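Local atomic coordinates of N-acetylglucosamine-specific lectin (Saxidomus purpuratus, PDB entry 6A7T), a protein that binds N-acetylglucosamine as a C-type lectin whose carbohydrate recognition does not depend on calcium. Residues A[29-34]-A[38-43]; A[44-47]-A[53-56]; A[49-54]-A[148-153]; A[91-94]-A[99-102]; A[127-130]-A[134-137]. All blocks are in the same frame, centred on the assembly; numbering follows the deposited sequence.

Interaction 1 of 5, residues A[29-34]-A[38-43]; sequences SGWEWF and CYLFDE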
# COMPACT_ATOMS: atom_id res chain seq x y z
N SER A 29 9.75 11.56 -8.08
CA SER A 29 10.01 12.72 -7.26
C SER A 29 8.73 13.54 -7.10
O SER A 29 8.07 13.82 -8.05
CB SER A 29 11.11 13.56 -7.90
OG SER A 29 11.38 14.70 -7.09
N GLY A 30 8.42 13.96 -5.88
CA GLY A 30 7.22 14.73 -5.63
C GLY A 30 5.96 13.90 -5.35
O GLY A 30 4.94 14.46 -5.02
N TRP A 31 6.02 12.58 -5.59
CA TRP A 31 4.91 11.68 -5.27
C TRP A 31 5.12 11.05 -3.89
O TRP A 31 6.26 11.00 -3.42
CB TRP A 31 4.78 10.60 -6.33
CG TRP A 31 4.46 11.08 -7.72
CD1 TRP A 31 5.15 11.97 -8.49
CD2 TRP A 31 3.38 10.61 -8.53
NE1 TRP A 31 4.59 12.08 -9.74
CE2 TRP A 31 3.49 11.27 -9.78
CE3 TRP A 31 2.31 9.73 -8.32
CZ2 TRP A 31 2.57 11.09 -10.80
CZ3 TRP A 31 1.37 9.59 -9.31
CH2 TRP A 31 1.53 10.23 -10.56
N GLU A 32 4.04 10.61 -3.27
CA GLU A 32 4.04 9.97 -1.95
C GLU A 32 3.45 8.58 -2.04
O GLU A 32 2.49 8.37 -2.72
CB GLU A 32 3.13 10.71 -0.97
CG GLU A 32 3.68 12.02 -0.51
CD GLU A 32 2.80 12.45 0.67
OE1 GLU A 32 2.28 13.58 0.62
OE2 GLU A 32 2.63 11.61 1.62
N TRP A 33 3.99 7.64 -1.26
CA TRP A 33 3.50 6.26 -1.21
C TRP A 33 2.55 6.04 -0.04
O TRP A 33 2.82 6.50 1.07
CB TRP A 33 4.69 5.31 -1.10
CG TRP A 33 4.35 3.86 -1.23
CD1 TRP A 33 4.36 3.16 -2.40
CD2 TRP A 33 3.96 2.92 -0.21
NE1 TRP A 33 4.06 1.85 -2.16
CE2 TRP A 33 3.81 1.67 -0.83
CE3 TRP A 33 3.80 3.00 1.18
CZ2 TRP A 33 3.42 0.52 -0.16
CZ3 TRP A 33 3.43 1.85 1.86
CH2 TRP A 33 3.23 0.63 1.20
N PHE A 34 1.50 5.28 -0.30
CA PHE A 34 0.63 4.78 0.74
C PHE A 34 -0.10 3.56 0.20
O PHE A 34 -0.67 3.60 -0.88
CB PHE A 34 -0.36 5.86 1.17
CG PHE A 34 -1.38 5.33 2.14
CD1 PHE A 34 -1.03 5.15 3.47
CD2 PHE A 34 -2.62 4.89 1.71
CE1 PHE A 34 -1.94 4.59 4.35
CE2 PHE A 34 -3.54 4.37 2.60
CZ PHE A 34 -3.18 4.22 3.91
N CYS A 38 1.30 5.09 -5.40
CA CYS A 38 1.95 6.40 -5.38
C CYS A 38 0.91 7.48 -5.74
O CYS A 38 0.09 7.30 -6.60
CB CYS A 38 3.13 6.45 -6.33
SG CYS A 38 4.46 5.30 -5.89
N TYR A 39 0.99 8.60 -5.03
CA TYR A 39 0.07 9.72 -5.17
C TYR A 39 0.81 11.01 -5.49
O TYR A 39 1.83 11.34 -4.87
CB TYR A 39 -0.69 9.93 -3.87
CG TYR A 39 -1.50 8.75 -3.42
CD1 TYR A 39 -0.90 7.66 -2.78
CD2 TYR A 39 -2.87 8.70 -3.62
CE1 TYR A 39 -1.64 6.54 -2.40
CE2 TYR A 39 -3.63 7.64 -3.15
CZ TYR A 39 -3.01 6.53 -2.59
OH TYR A 39 -3.81 5.51 -2.17
N LEU A 40 0.15 11.82 -6.35
CA LEU A 40 0.61 13.17 -6.66
C LEU A 40 -0.50 14.14 -6.27
O LEU A 40 -1.60 14.06 -6.83
CB LEU A 40 0.88 13.27 -8.16
CG LEU A 40 1.36 14.66 -8.64
CD1 LEU A 40 2.68 15.03 -8.03
CD2 LEU A 40 1.46 14.71 -10.14
N PHE A 41 -0.20 15.05 -5.34
CA PHE A 41 -1.07 16.13 -4.95
C PHE A 41 -0.67 17.34 -5.80
O PHE A 41 0.26 18.08 -5.43
CB PHE A 41 -0.98 16.33 -3.43
CG PHE A 41 -1.45 15.14 -2.65
CD1 PHE A 41 -0.60 14.06 -2.42
CD2 PHE A 41 -2.73 15.09 -2.08
CE1 PHE A 41 -1.01 12.97 -1.66
CE2 PHE A 41 -3.14 13.99 -1.36
CZ PHE A 41 -2.28 12.93 -1.14
N ASP A 42 -1.26 17.40 -6.99
CA ASP A 42 -0.79 18.36 -7.98
C ASP A 42 -1.49 19.71 -7.78
O ASP A 42 -2.71 19.77 -7.72
CB ASP A 42 -0.98 17.84 -9.40
CG ASP A 42 -0.12 18.65 -10.38
OD1 ASP A 42 1.11 18.41 -10.46
OD2 ASP A 42 -0.66 19.56 -10.98
N GLU A 43 -0.70 20.78 -7.73
CA GLU A 43 -1.22 22.08 -7.35
C GLU A 43 -1.53 22.96 -8.55
O GLU A 43 -1.96 24.12 -8.37
CB GLU A 43 -0.22 22.71 -6.40
CG GLU A 43 -0.12 21.93 -5.12
CD GLU A 43 0.64 22.63 -4.02
OE1 GLU A 43 1.44 23.54 -4.38
OE2 GLU A 43 0.41 22.28 -2.84
O HOH W 1 2.45 14.93 -4.09
O HOH W 2 -3.52 2.76 -1.80
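E32 and Y39 form the hydrogen-bonded pair of an antiparallel beta hairpin, strands 32-34 and 37-43, at the margin of the four-stranded sheet that holds the chain ends of this C-type lectin fold. The backbone evidence is reciprocal: E32 N reaches Y39 O at 2.8 Å (N-H...O 162°), and Y39 N reaches E32 O at 2.8 Å. A water extends the pairing beyond the strand, giving a proton to G30 O and taking one from F41 N. Another water donates to both F34 O and Y39 OH.

Apolar contact is dominated by the W31 indole, which lies flat against L40. L40 CB stands 3.5 Å from the centroid of the six-membered ring and only 6° off its normal, a CH-pi contact; with CG anti to the backbone N (chi1 179°), the methyls CD1 and CD2 reach on to NE1 and CZ2. The backbone carbon C38 C lies at the ring edge. The Y39 ring has E32 O and F34 O at its edge, and its CE1 packs 3.9 Å from F34 CB. Beyond the hairpin, Y39 OH hydrogen-bonds E70, a calcium ligand, which places this ring in the second shell of the metal.

Sulfur completes the contact: C38 SG, disulfide-bonded to C27, meets the edge of the W33 ring, 4.1 Å from CD1.

Interaction 2 of 5, residues A[44-47]-A[53-56]; sequences TERG and TFCE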
# COMPACT_ATOMS: atom_id res chain seq x y z
N THR A 44 -1.32 22.45 -9.75
CA THR A 44 -1.73 23.18 -10.96
C THR A 44 -3.26 23.12 -11.06
O THR A 44 -3.85 22.09 -10.90
CB THR A 44 -1.13 22.64 -12.25
OG1 THR A 44 0.29 22.84 -12.21
CG2 THR A 44 -1.67 23.30 -13.49
N GLU A 45 -3.88 24.27 -11.29
CA GLU A 45 -5.35 24.34 -11.26
C GLU A 45 -5.92 24.10 -12.65
O GLU A 45 -5.48 24.75 -13.64
CB GLU A 45 -5.78 25.73 -10.77
CG GLU A 45 -5.41 25.98 -9.32
CD GLU A 45 -5.85 27.34 -8.84
OE1 GLU A 45 -5.39 28.34 -9.43
OE2 GLU A 45 -6.63 27.39 -7.89
N ARG A 46 -6.74 23.05 -12.75
CA ARG A 46 -7.34 22.56 -14.00
C ARG A 46 -8.79 22.17 -13.73
O ARG A 46 -9.15 21.83 -12.60
CB ARG A 46 -6.62 21.31 -14.52
CG ARG A 46 -5.10 21.36 -14.57
CD ARG A 46 -4.55 19.98 -14.93
NE ARG A 46 -3.10 19.92 -14.97
CZ ARG A 46 -2.35 19.72 -13.89
NH1 ARG A 46 -2.91 19.53 -12.73
NH2 ARG A 46 -1.03 19.69 -13.99
N GLY A 47 -9.64 22.23 -14.76
CA GLY A 47 -10.97 21.71 -14.70
C GLY A 47 -10.92 20.21 -14.45
O GLY A 47 -9.86 19.63 -14.55
N THR A 53 -7.43 13.96 -17.57
CA THR A 53 -6.46 13.88 -18.65
C THR A 53 -5.03 13.95 -18.13
O THR A 53 -4.13 13.18 -18.56
CB THR A 53 -6.74 14.98 -19.69
OG1 THR A 53 -8.02 14.64 -20.20
CG2 THR A 53 -5.72 14.96 -20.80
N PHE A 54 -4.80 14.87 -17.22
CA PHE A 54 -3.48 15.09 -16.71
C PHE A 54 -3.00 13.86 -15.94
O PHE A 54 -1.90 13.40 -16.18
CB PHE A 54 -3.42 16.31 -15.79
CG PHE A 54 -2.11 16.40 -15.07
CD1 PHE A 54 -0.94 16.67 -15.78
CD2 PHE A 54 -2.02 16.15 -13.72
CE1 PHE A 54 0.28 16.71 -15.13
CE2 PHE A 54 -0.79 16.18 -13.07
CZ PHE A 54 0.35 16.49 -13.77
N CYS A 55 -3.85 13.31 -15.07
CA CYS A 55 -3.42 12.12 -14.35
C CYS A 55 -3.09 11.00 -15.35
O CYS A 55 -2.12 10.29 -15.14
CB CYS A 55 -4.45 11.70 -13.32
SG CYS A 55 -4.60 12.87 -11.96
N GLU A 56 -3.91 10.81 -16.41
CA GLU A 56 -3.66 9.81 -17.45
C GLU A 56 -2.28 10.03 -18.07
O GLU A 56 -1.53 9.03 -18.31
CB GLU A 56 -4.75 9.87 -18.51
CG GLU A 56 -6.09 9.33 -18.01
CD GLU A 56 -7.32 9.66 -18.86
OE1 GLU A 56 -7.17 10.28 -19.95
OE2 GLU A 56 -8.41 9.30 -18.45
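One face of the R46 guanidinium lies flat on the F54 ring, and T44 CB covers the opposite face, 3.2 Å above the plane and displaced toward its rim. F54 thus receives the charge over the face of its ring, a stacked cation-pi pair joining strand 45-46 to helix 48-57 on the surface of the C-type lectin domain. Two measurements define the stack. The planes are inclined by only 9°, and R46 CZ lies 3.6 Å from the ring centroid, 17° off the normal.

The polar end of the arginine is held separately, since NH1 makes a salt bridge with D42 OD2. That carboxylate oxygen also accepts the backbone N of T44, so the same acid fixes both the guanidinium and the residue behind it. The cation lies between T44 and the ring, and the nearby D42 carboxylate would probably stabilise its charge.

Torsions explain the reach. R46 is extended from CG to NE, which carries its flat end across to the helix, and its stem begins the contact where CD comes 3.9 Å from F54 CB. F54 in turn packs on L40 and D42 of strand 37-43, while the next helix residue, C55, is disulfide-bonded to C152. Segment 44-47 ends at G47, the N-cap residue of helix 48-57. The guanidinium is shifted so that its centre lies over F54 CG and NH2 over the middle of the ring, 3.4 Å from F54 CE1.

Interaction 3 of 5, residues A[49-54]-A[148-153]; sequences EDSKTF and GPSICE. With CA (calcium ion), chain C.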
# COMPACT_ATOMS: atom_id res chain seq x y z
N GLU A 49 -12.26 17.53 -15.96
CA GLU A 49 -11.89 16.74 -17.13
C GLU A 49 -10.39 16.92 -17.46
O GLU A 49 -9.74 15.94 -17.81
CB GLU A 49 -12.72 17.12 -18.34
CG GLU A 49 -14.12 16.59 -18.26
CD GLU A 49 -14.28 15.09 -18.43
OE1 GLU A 49 -13.31 14.41 -18.82
OE2 GLU A 49 -15.43 14.62 -18.25
N ASP A 50 -9.87 18.15 -17.44
CA ASP A 50 -8.45 18.35 -17.72
C ASP A 50 -7.55 17.71 -16.63
O ASP A 50 -6.45 17.27 -16.96
CB ASP A 50 -8.07 19.81 -17.92
CG ASP A 50 -8.57 20.34 -19.25
OD1 ASP A 50 -8.92 19.52 -20.13
OD2 ASP A 50 -8.55 21.59 -19.40
N SER A 51 -8.06 17.64 -15.41
CA SER A 51 -7.33 16.91 -14.32
C SER A 51 -7.32 15.42 -14.63
O SER A 51 -6.29 14.76 -14.38
CB SER A 51 -7.94 17.19 -12.96
OG SER A 51 -7.94 18.59 -12.67
N LYS A 52 -8.44 14.87 -15.08
CA LYS A 52 -8.50 13.45 -15.44
C LYS A 52 -7.46 13.13 -16.53
O LYS A 52 -6.69 12.17 -16.40
CB LYS A 52 -9.91 13.10 -15.90
CG LYS A 52 -10.18 11.65 -16.25
CD LYS A 52 -11.62 11.46 -16.61
CE LYS A 52 -11.95 10.01 -16.77
NZ LYS A 52 -11.37 9.52 -18.03
N THR A 53 -7.43 13.96 -17.57
CA THR A 53 -6.46 13.88 -18.65
C THR A 53 -5.03 13.95 -18.13
O THR A 53 -4.13 13.18 -18.56
CB THR A 53 -6.74 14.98 -19.69
OG1 THR A 53 -8.02 14.64 -20.20
CG2 THR A 53 -5.72 14.96 -20.80
N PHE A 54 -4.80 14.87 -17.22
CA PHE A 54 -3.48 15.09 -16.71
C PHE A 54 -3.00 13.86 -15.94
O PHE A 54 -1.90 13.40 -16.18
CB PHE A 54 -3.42 16.31 -15.79
CG PHE A 54 -2.11 16.40 -15.07
CD1 PHE A 54 -0.94 16.67 -15.78
CD2 PHE A 54 -2.02 16.15 -13.72
CE1 PHE A 54 0.28 16.71 -15.13
CE2 PHE A 54 -0.79 16.18 -13.07
CZ PHE A 54 0.35 16.49 -13.77
N GLY A 148 -9.15 23.64 -10.33
CA GLY A 148 -8.58 23.41 -9.03
C GLY A 148 -7.44 22.40 -9.11
O GLY A 148 -7.21 21.80 -10.17
N PRO A 149 -6.75 22.18 -7.98
CA PRO A 149 -5.68 21.18 -7.90
C PRO A 149 -6.37 19.81 -7.94
O PRO A 149 -7.59 19.71 -7.83
CB PRO A 149 -4.98 21.52 -6.56
CG PRO A 149 -6.12 21.98 -5.71
CD PRO A 149 -7.02 22.76 -6.65
N SER A 150 -5.58 18.76 -7.99
CA SER A 150 -6.14 17.40 -8.15
C SER A 150 -5.16 16.40 -7.54
O SER A 150 -4.04 16.77 -7.20
CB SER A 150 -6.41 17.09 -9.60
OG SER A 150 -5.25 17.09 -10.42
N ILE A 151 -5.66 15.19 -7.37
CA ILE A 151 -4.87 14.09 -6.76
C ILE A 151 -4.84 12.90 -7.73
O ILE A 151 -5.88 12.38 -8.09
CB ILE A 151 -5.42 13.67 -5.39
CG1 ILE A 151 -5.54 14.87 -4.45
CG2 ILE A 151 -4.54 12.60 -4.77
CD1 ILE A 151 -6.45 14.69 -3.27
N CYS A 152 -3.63 12.53 -8.16
CA CYS A 152 -3.44 11.38 -9.06
C CYS A 152 -2.96 10.17 -8.23
O CYS A 152 -2.29 10.36 -7.22
CB CYS A 152 -2.41 11.58 -10.15
SG CYS A 152 -2.66 13.05 -11.17
N GLU A 153 -3.42 8.98 -8.61
CA GLU A 153 -3.03 7.72 -7.97
C GLU A 153 -2.48 6.78 -9.05
O GLU A 153 -3.10 6.63 -10.07
CB GLU A 153 -4.22 7.14 -7.23
CG GLU A 153 -3.94 5.83 -6.49
CD GLU A 153 -5.13 5.16 -5.81
OE1 GLU A 153 -6.32 5.52 -6.10
OE2 GLU A 153 -4.87 4.23 -5.04
CA CA C . -7.32 4.04 -4.28
O HOH W 3 -5.65 19.69 -11.48
O HOH W 4 -6.29 2.04 -3.24
O HOH W 5 -7.24 2.52 -6.25
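The hydroxyls of S51 and S150 and the carbonyl of G148 converge on one water, which bridges helix 48-57 to strand 148-154 in the helix-on-sheet core of the C-type lectin fold. The water donates to S51 OG at 2.8 Å and to G148 O at 2.9 Å, and S150 OG is bonded to it at 2.8 Å. S51 OG has a further partner, G47 O at the start of its own helix, so both polar side chains in this interior are satisfied.

No direct hydrogen bond links the two segments; the direct contacts are apolar. S51 CB lies 3.7 Å from S150 CB at the point where the backbones come nearest. In S150, OG sits between the backbone N and the carbonyl carbon (chi1 62°), the rotation that directs it to the water. The helix and strand axes run at 34° to each other and approach to 8.9 Å.

Further along, the F54 ring is met obliquely by C152 SG, 4.1 Å from CD2. The same sulfur is bonded to C55 SG, a covalent tie between this helix and this strand. At the next residue the strand reaches the calcium ion, whose other protein ligands are T64, E66 and E70 and which also binds two waters: E153 grips it with both carboxylate oxygens, OE2 at 2.6 Å.

Interaction 4 of 5, residues A[91-94]-A[99-102]; sequences GSWD and EYRW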
# COMPACT_ATOMS: atom_id res chain seq x y z
N GLY A 91 -13.98 10.61 -9.02
CA GLY A 91 -15.40 10.16 -8.97
C GLY A 91 -16.29 11.14 -9.67
O GLY A 91 -16.05 12.34 -9.76
N SER A 92 -17.38 10.63 -10.23
CA SER A 92 -18.25 11.42 -11.05
C SER A 92 -19.53 10.60 -11.28
O SER A 92 -19.60 9.44 -11.03
CB SER A 92 -17.64 11.82 -12.40
OG SER A 92 -17.47 10.68 -13.21
N TRP A 93 -20.50 11.30 -11.82
CA TRP A 93 -21.80 10.78 -12.14
C TRP A 93 -21.69 9.83 -13.31
O TRP A 93 -21.18 10.19 -14.37
CB TRP A 93 -22.77 11.91 -12.48
CG TRP A 93 -24.16 11.42 -12.75
CD1 TRP A 93 -24.76 11.23 -13.97
CD2 TRP A 93 -25.13 11.09 -11.75
NE1 TRP A 93 -26.04 10.78 -13.78
CE2 TRP A 93 -26.30 10.69 -12.44
CE3 TRP A 93 -25.12 11.10 -10.36
CZ2 TRP A 93 -27.45 10.32 -11.75
CZ3 TRP A 93 -26.25 10.70 -9.69
CH2 TRP A 93 -27.40 10.33 -10.38
N ASP A 94 -22.19 8.63 -13.08
CA ASP A 94 -22.28 7.61 -14.13
C ASP A 94 -23.75 7.55 -14.58
O ASP A 94 -24.59 7.18 -13.75
CB ASP A 94 -21.88 6.25 -13.61
CG ASP A 94 -21.81 5.14 -14.63
OD1 ASP A 94 -22.88 4.67 -15.10
OD2 ASP A 94 -20.63 4.76 -14.97
N GLU A 99 -25.79 7.11 -10.66
CA GLU A 99 -25.25 7.41 -9.39
C GLU A 99 -23.79 7.79 -9.56
O GLU A 99 -23.24 7.58 -10.58
CB GLU A 99 -25.33 6.21 -8.46
CG GLU A 99 -24.52 5.02 -8.84
CD GLU A 99 -24.89 3.78 -8.05
OE1 GLU A 99 -25.96 3.81 -7.40
OE2 GLU A 99 -24.11 2.82 -8.02
N TYR A 100 -23.18 8.27 -8.47
CA TYR A 100 -21.76 8.50 -8.47
C TYR A 100 -20.99 7.16 -8.43
O TYR A 100 -21.26 6.22 -7.66
CB TYR A 100 -21.40 9.51 -7.35
CG TYR A 100 -21.90 10.90 -7.60
CD1 TYR A 100 -21.16 11.82 -8.32
CD2 TYR A 100 -23.13 11.33 -7.10
CE1 TYR A 100 -21.61 13.10 -8.58
CE2 TYR A 100 -23.60 12.60 -7.36
CZ TYR A 100 -22.87 13.48 -8.14
OH TYR A 100 -23.28 14.73 -8.48
N ARG A 101 -19.95 7.08 -9.26
CA ARG A 101 -19.04 5.97 -9.37
C ARG A 101 -17.60 6.50 -9.48
O ARG A 101 -17.37 7.61 -9.94
CB ARG A 101 -19.34 5.14 -10.63
CG ARG A 101 -20.77 4.62 -10.75
CD ARG A 101 -21.09 3.55 -9.74
NE ARG A 101 -20.46 2.28 -10.04
CZ ARG A 101 -21.05 1.08 -9.93
NH1 ARG A 101 -22.25 1.01 -9.38
NH2 ARG A 101 -20.44 -0.01 -10.39
N TRP A 102 -16.66 5.68 -9.05
CA TRP A 102 -15.25 5.96 -9.31
C TRP A 102 -15.01 5.84 -10.81
O TRP A 102 -15.71 5.15 -11.50
CB TRP A 102 -14.34 5.03 -8.52
CG TRP A 102 -14.50 5.19 -7.05
CD1 TRP A 102 -14.88 4.23 -6.16
CD2 TRP A 102 -14.27 6.37 -6.27
NE1 TRP A 102 -14.92 4.72 -4.88
CE2 TRP A 102 -14.57 6.04 -4.93
CE3 TRP A 102 -13.87 7.68 -6.58
CZ2 TRP A 102 -14.44 6.97 -3.90
CZ3 TRP A 102 -13.80 8.61 -5.58
CH2 TRP A 102 -14.10 8.25 -4.25
O HOH W 6 -17.50 7.79 -12.83
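S92 and R101 are joined by two backbone hydrogen bonds, R101 N to S92 O at 3.0 Å and nearly straight at the hydrogen (176°), with S92 N to R101 O as its reciprocal. The next such pair is less even: D94 N reaches E99 O at 2.9 Å, whereas the return bond from E99 N to D94 O is weak. Within segment 99-102, R101 NH1 forms a salt bridge with E99 OE2, the oxygen lying in the guanidinium plane and met nearly along its C-O bond.

This is the beta hairpin of strands 86-94 and 99-102, whose second strand is outermost in the other four-stranded sheet of the lectin domain. On the face bearing S92, D94, E99 and R101, aliphatic carbon does the touching: R101 CG packs 3.5 Å from D94 CB; beyond it the chain bends at chi2 and chi3, and NH1 meets E99. The acid's OD1 bonds instead to the backbone of H97 in the turn, and R101 NE to G105 O.

On the other face W93 and Y100 make a T-shaped pair. W93 offers its edge to the Y100 ring, with planes at 80° and centroids 5.3 Å apart; CE3 comes within 3.7 Å of Y100 CE2. One face of the same indole lies over the E99 backbone, CZ3 being 3.5 Å from E99 CA. Y100 OH is hydrogen-bonded to A120 O in the long loop. At the far end of the pairing G91 CA packs 3.8 Å from W102 CE3.

Interaction 5 of 5, residues A[127-130]-A[134-137]; sequences YLNY and VWQW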
# COMPACT_ATOMS: atom_id res chain seq x y z
N TYR A 127 -12.55 16.53 -2.75
CA TYR A 127 -12.44 16.80 -1.30
C TYR A 127 -12.64 18.30 -1.18
O TYR A 127 -11.99 19.04 -1.88
CB TYR A 127 -11.08 16.39 -0.73
CG TYR A 127 -10.98 14.95 -0.34
CD1 TYR A 127 -11.30 14.48 0.93
CD2 TYR A 127 -10.54 14.01 -1.27
CE1 TYR A 127 -11.20 13.14 1.26
CE2 TYR A 127 -10.49 12.66 -0.96
CZ TYR A 127 -10.81 12.21 0.31
OH TYR A 127 -10.75 10.87 0.60
N LEU A 128 -13.46 18.73 -0.22
CA LEU A 128 -13.69 20.14 0.02
C LEU A 128 -13.53 20.42 1.52
O LEU A 128 -13.90 19.55 2.32
CB LEU A 128 -15.14 20.44 -0.38
CG LEU A 128 -15.68 21.84 -0.09
CD1 LEU A 128 -14.95 22.94 -0.83
CD2 LEU A 128 -17.18 21.90 -0.36
N ASN A 129 -13.00 21.61 1.81
CA ASN A 129 -12.95 22.14 3.18
C ASN A 129 -13.68 23.47 3.19
O ASN A 129 -13.13 24.51 2.83
CB ASN A 129 -11.51 22.28 3.62
CG ASN A 129 -11.39 22.73 5.05
OD1 ASN A 129 -12.15 22.27 5.90
ND2 ASN A 129 -10.42 23.59 5.29
N TYR A 130 -14.96 23.42 3.55
CA TYR A 130 -15.77 24.63 3.58
C TYR A 130 -17.01 24.39 4.45
O TYR A 130 -17.80 23.46 4.26
CB TYR A 130 -16.15 25.11 2.17
CG TYR A 130 -16.91 26.41 2.16
CD1 TYR A 130 -16.36 27.56 2.70
CD2 TYR A 130 -18.19 26.49 1.66
CE1 TYR A 130 -17.06 28.76 2.73
CE2 TYR A 130 -18.91 27.67 1.67
CZ TYR A 130 -18.35 28.81 2.22
OH TYR A 130 -19.05 29.99 2.23
N VAL A 134 -15.66 19.06 6.12
CA VAL A 134 -14.31 19.17 6.67
C VAL A 134 -13.39 18.13 6.00
O VAL A 134 -13.18 17.05 6.55
CB VAL A 134 -14.34 18.99 8.20
CG1 VAL A 134 -12.99 19.25 8.85
CG2 VAL A 134 -15.40 19.88 8.80
N TRP A 135 -12.85 18.49 4.82
CA TRP A 135 -12.05 17.57 4.05
C TRP A 135 -12.81 16.26 3.82
O TRP A 135 -12.40 15.19 4.15
CB TRP A 135 -10.65 17.39 4.65
CG TRP A 135 -9.79 18.61 4.51
CD1 TRP A 135 -9.19 19.29 5.53
CD2 TRP A 135 -9.48 19.34 3.31
NE1 TRP A 135 -8.48 20.35 5.04
CE2 TRP A 135 -8.66 20.42 3.69
CE3 TRP A 135 -9.79 19.18 1.95
CZ2 TRP A 135 -8.12 21.31 2.76
CZ3 TRP A 135 -9.29 20.08 1.04
CH2 TRP A 135 -8.50 21.16 1.45
N GLN A 136 -14.00 16.42 3.20
CA GLN A 136 -14.88 15.32 2.83
C GLN A 136 -15.33 15.59 1.40
O GLN A 136 -15.15 16.70 0.84
CB GLN A 136 -16.05 15.25 3.82
CG GLN A 136 -15.65 14.78 5.20
CD GLN A 136 -16.77 15.05 6.19
OE1 GLN A 136 -17.24 16.17 6.36
NE2 GLN A 136 -17.24 13.98 6.76
N TRP A 137 -16.04 14.63 0.82
CA TRP A 137 -16.38 14.77 -0.61
C TRP A 137 -17.58 15.70 -0.84
O TRP A 137 -18.51 15.72 -0.02
CB TRP A 137 -16.63 13.41 -1.26
CG TRP A 137 -15.65 12.34 -0.97
CD1 TRP A 137 -14.31 12.46 -0.73
CD2 TRP A 137 -15.93 10.94 -0.98
NE1 TRP A 137 -13.77 11.25 -0.52
CE2 TRP A 137 -14.74 10.28 -0.66
CE3 TRP A 137 -17.09 10.17 -1.16
CZ2 TRP A 137 -14.64 8.91 -0.55
CZ3 TRP A 137 -17.00 8.81 -0.99
CH2 TRP A 137 -15.80 8.18 -0.75
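Y127 begins its contact at CB, 4.1 Å from W135 CE3, where it meets the edge of that indole. Beyond CB the ring turns one edge to the W135 backbone, CD1 lying 3.5 Å from W135 O, and presents a face to W137. Over this face CD2 and CE2 look onto CD1 and NE1 of W137, and CZ lies 3.2 Å from W137 NE1. The evidence for a T-shaped pair is the inclination of the planes, 85°, with the Y127 ring and the five-membered ring of W137 centred 4.6 Å apart. At the tip, OH is hydrogen-bonded to D71 of helix 68-78.

The backbone that sets this up is an antiparallel hairpin with a G1 beta bulge: W135 and Q136 both face L128. W135 has positive phi and psi, the left-handed region, and the chain turns a corner there. L128 N bonds to Q136 O at 2.8 Å, and the return bond from Q136 N to L128 O is longer. Q136 OE1 accepts V134 N within the same segment.

One face of the W135 ring is covered by N129. N129 CB stands 3.5 Å from the centroid of the six-membered ring of W135 in a CH-pi contact, and the amide continues the cover, stacked toward NE1. Around the hairpin, I74 and I78 of helix 68-78 pack against Y127, and strand 86-94 supplies I89 to Y127 and W137 and Y87 to W135.

Interactions 1, 2 and 3 form one cluster. Strands 37-43 and 148-154 are sheet neighbours, F54 serves interactions 2 and 3, and the C55-C152 disulfide (SG to SG 2.1 Å) ties those two together. Interactions 4 and 5, hairpins of the other sheet, are nested in the loop that interaction 3 closes and touch where W102 CZ2 lies 3.6 Å from W137 CH2. The bound calcium ion sits near the first cluster: E153 of interaction 3 ligates it, and the Y39 side chain is about 4 Å away. Sugar-binding residues lie beside interaction 5, the L128 side chain being about 4 Å from N138 and about 6 Å from R117, though no sugar occupies this chain.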